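Aminopeptidase (Aneurinibacillus sp., PDB 2EK9) is probably a zinc-dependent metalloexopeptidase that removes residues one at a time from the N-terminal end of peptides. Local coordinates at residues N220-I225 against I291-G296. Numbering follows the deposited sequence.
Sequences NDIIII and IKRTIG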
loop_
_atom_site.group_PDB
_atom_site.type_symbol
_atom_site.label_atom_id
_atom_site.label_comp_id
_atom_site.label_asym_id
_atom_site.label_seq_id
_atom_site.Cartn_x
_atom_site.Cartn_y
_atom_site.Cartn_z
ATOM N N ASN A 220 -1.933 24.442 17.966
ATOM C CA ASN A 220 -0.860 24.274 16.999
ATOM C C ASN A 220 -0.830 22.813 16.563
ATOM O O ASN A 220 0.167 22.336 16.023
ATOM C CB ASN A 220 0.493 24.674 17.600
ATOM C CG ASN A 220 0.838 23.884 18.841
ATOM O OD1 ASN A 220 0.539 22.694 18.939
ATOM N ND2 ASN A 220 1.491 24.540 19.796
ATOM N N ASP A 221 -1.935 22.110 16.808
ATOM C CA ASP A 221 -2.054 20.703 16.441
ATOM C C ASP A 221 -2.247 20.519 14.943
ATOM O O ASP A 221 -2.773 21.395 14.259
ATOM C CB ASP A 221 -3.241 20.047 17.154
ATOM C CG ASP A 221 -3.044 19.927 18.649
ATOM O OD1 ASP A 221 -1.902 20.090 19.127
ATOM O OD2 ASP A 221 -4.039 19.650 19.347
ATOM N N ILE A 222 -1.828 19.361 14.448
ATOM C CA ILE A 222 -1.964 19.015 13.041
ATOM C C ILE A 222 -2.538 17.603 12.920
ATOM O O ILE A 222 -2.183 16.703 13.690
ATOM C CB ILE A 222 -0.593 19.011 12.313
ATOM C CG1 ILE A 222 0.040 20.401 12.343
ATOM C CG2 ILE A 222 -0.770 18.538 10.877
ATOM C CD1 ILE A 222 1.466 20.421 11.795
ATOM N N ILE A 223 -3.439 17.419 11.962
ATOM C CA ILE A 223 -4.009 16.105 11.697
ATOM C C ILE A 223 -3.892 15.854 10.195
ATOM O O ILE A 223 -4.195 16.732 9.394
ATOM C CB ILE A 223 -5.496 16.003 12.100
ATOM C CG1 ILE A 223 -5.623 15.934 13.626
ATOM C CG2 ILE A 223 -6.118 14.772 11.447
ATOM C CD1 ILE A 223 -7.040 15.651 14.122
ATOM N N ILE A 224 -3.439 14.657 9.834
ATOM C CA ILE A 224 -3.273 14.272 8.436
ATOM C C ILE A 224 -4.315 13.224 8.062
ATOM O O ILE A 224 -4.536 12.261 8.803
ATOM C CB ILE A 224 -1.871 13.647 8.173
ATOM C CG1 ILE A 224 -0.758 14.643 8.520
ATOM C CG2 ILE A 224 -1.757 13.211 6.705
ATOM C CD1 ILE A 224 -0.588 15.753 7.523
ATOM N N ILE A 225 -4.965 13.434 6.920
ATOM C CA ILE A 225 -5.952 12.497 6.397
ATOM C C ILE A 225 -5.429 12.140 5.014
ATOM O O ILE A 225 -5.297 13.016 4.144
ATOM C CB ILE A 225 -7.358 13.126 6.236
ATOM C CG1 ILE A 225 -7.879 13.651 7.580
ATOM C CG2 ILE A 225 -8.325 12.086 5.689
ATOM C CD1 ILE A 225 -7.355 15.026 7.960
ATOM N N ILE A 291 6.446 17.288 13.058
ATOM C CA ILE A 291 6.323 15.910 13.510
ATOM C C ILE A 291 5.725 15.840 14.914
ATOM O O ILE A 291 4.771 15.099 15.154
ATOM C CB ILE A 291 7.694 15.189 13.524
ATOM C CG1 ILE A 291 8.224 15.035 12.096
ATOM C CG2 ILE A 291 7.556 13.815 14.181
ATOM C CD1 ILE A 291 7.273 14.319 11.178
ATOM N N LYS A 292 6.276 16.617 15.841
ATOM C CA LYS A 292 5.776 16.594 17.207
ATOM C C LYS A 292 4.381 17.195 17.347
ATOM O O LYS A 292 3.649 16.843 18.266
ATOM C CB LYS A 292 6.756 17.300 18.157
ATOM C CG LYS A 292 6.736 18.814 18.133
ATOM C CD LYS A 292 7.656 19.368 19.218
ATOM C CE LYS A 292 7.667 20.886 19.235
ATOM N NZ LYS A 292 8.660 21.412 20.216
ATOM N N ARG A 293 3.999 18.088 16.438
ATOM C CA ARG A 293 2.672 18.700 16.512
ATOM C C ARG A 293 1.581 17.894 15.804
ATOM O O ARG A 293 0.399 18.233 15.897
ATOM C CB ARG A 293 2.697 20.113 15.930
ATOM C CG ARG A 293 3.515 21.107 16.728
ATOM C CD ARG A 293 3.305 22.517 16.205
ATOM N NE ARG A 293 3.863 22.714 14.872
ATOM C CZ ARG A 293 3.166 23.129 13.818
ATOM N NH1 ARG A 293 1.870 23.385 13.936
ATOM N NH2 ARG A 293 3.769 23.304 12.649
ATOM N N THR A 294 1.962 16.840 15.085
ATOM C CA THR A 294 0.962 16.036 14.388
ATOM C C THR A 294 0.365 15.030 15.368
ATOM O O THR A 294 0.983 14.015 15.692
ATOM C CB THR A 294 1.579 15.311 13.173
ATOM O OG1 THR A 294 2.090 16.285 12.252
ATOM C CG2 THR A 294 0.519 14.461 12.460
ATOM N N ILE A 295 -0.844 15.321 15.844
ATOM C CA ILE A 295 -1.500 14.458 16.819
ATOM C C ILE A 295 -2.070 13.174 16.236
ATOM O O ILE A 295 -2.399 12.244 16.975
ATOM C CB ILE A 295 -2.616 15.219 17.581
ATOM C CG1 ILE A 295 -3.696 15.709 16.615
ATOM C CG2 ILE A 295 -2.010 16.408 18.320
ATOM C CD1 ILE A 295 -4.862 16.401 17.318
ATOM N N GLY A 296 -2.169 13.109 14.912
ATOM C CA GLY A 296 -2.697 11.907 14.297
ATOM C C GLY A 296 -2.754 11.897 12.781
ATOM O O GLY A 296 -2.896 12.940 12.138
#
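Asn220 meets Arg293 with backbone and side chain alike: its carbonyl O accepts a bond from Arg293 NH1 at 2.9 Å, the donor lying well off the carbonyl plane, while its CB and amide pack against Arg293 CD. The arginine chain turns at its third torsion (chi3 -68°), which brings NH1 back to this oxygen near the guanidinium edge, and the amide plane stands 80° from the guanidinium. Arg293 NE is salt-bridged to Asp289 of the same helix, so one flat group joins the end of helix 288-293 to the backbone just before strand 222-228; a leucine here, lacking the guanidinium, would probably leave Asp289 without this cationic mate and Asn220 O without this donor. At Asp221 the carboxylate lies across Ile295, with CG 3.7 Å from Ile295 CG2. Ile222 pairs with Thr294 in parallel register. Its N bonds to Arg293 O, and its O receives Ile295 N at 2.9 Å, a bond bent at the hydrogen (133°); on the face shared with Thr294, its extended side chain lays CD1 over the guanidinium, 3.4 Å above the plane and towards the rim. These strands, 222-228 and 294-300, are parallel neighbours in the central sheet of the M28 peptidase domain, as in the alpha/beta fold of zinc exopeptidases; in this chain helix 288-293 runs straight into the second of them. On the other face Ile223 CG1 reaches Ile295 CG1 at 3.6 Å, and Ala399 of helix 382-400 also touches Ile223. Beyond it, Ile224 N gives Gly296 O a nearly straight bond (2.9 Å) in the carbonyl plane, and Ile224 CG1 lies near CG2 of Thr294, whose OG1 bonds back to Glu290 O in the preceding helix.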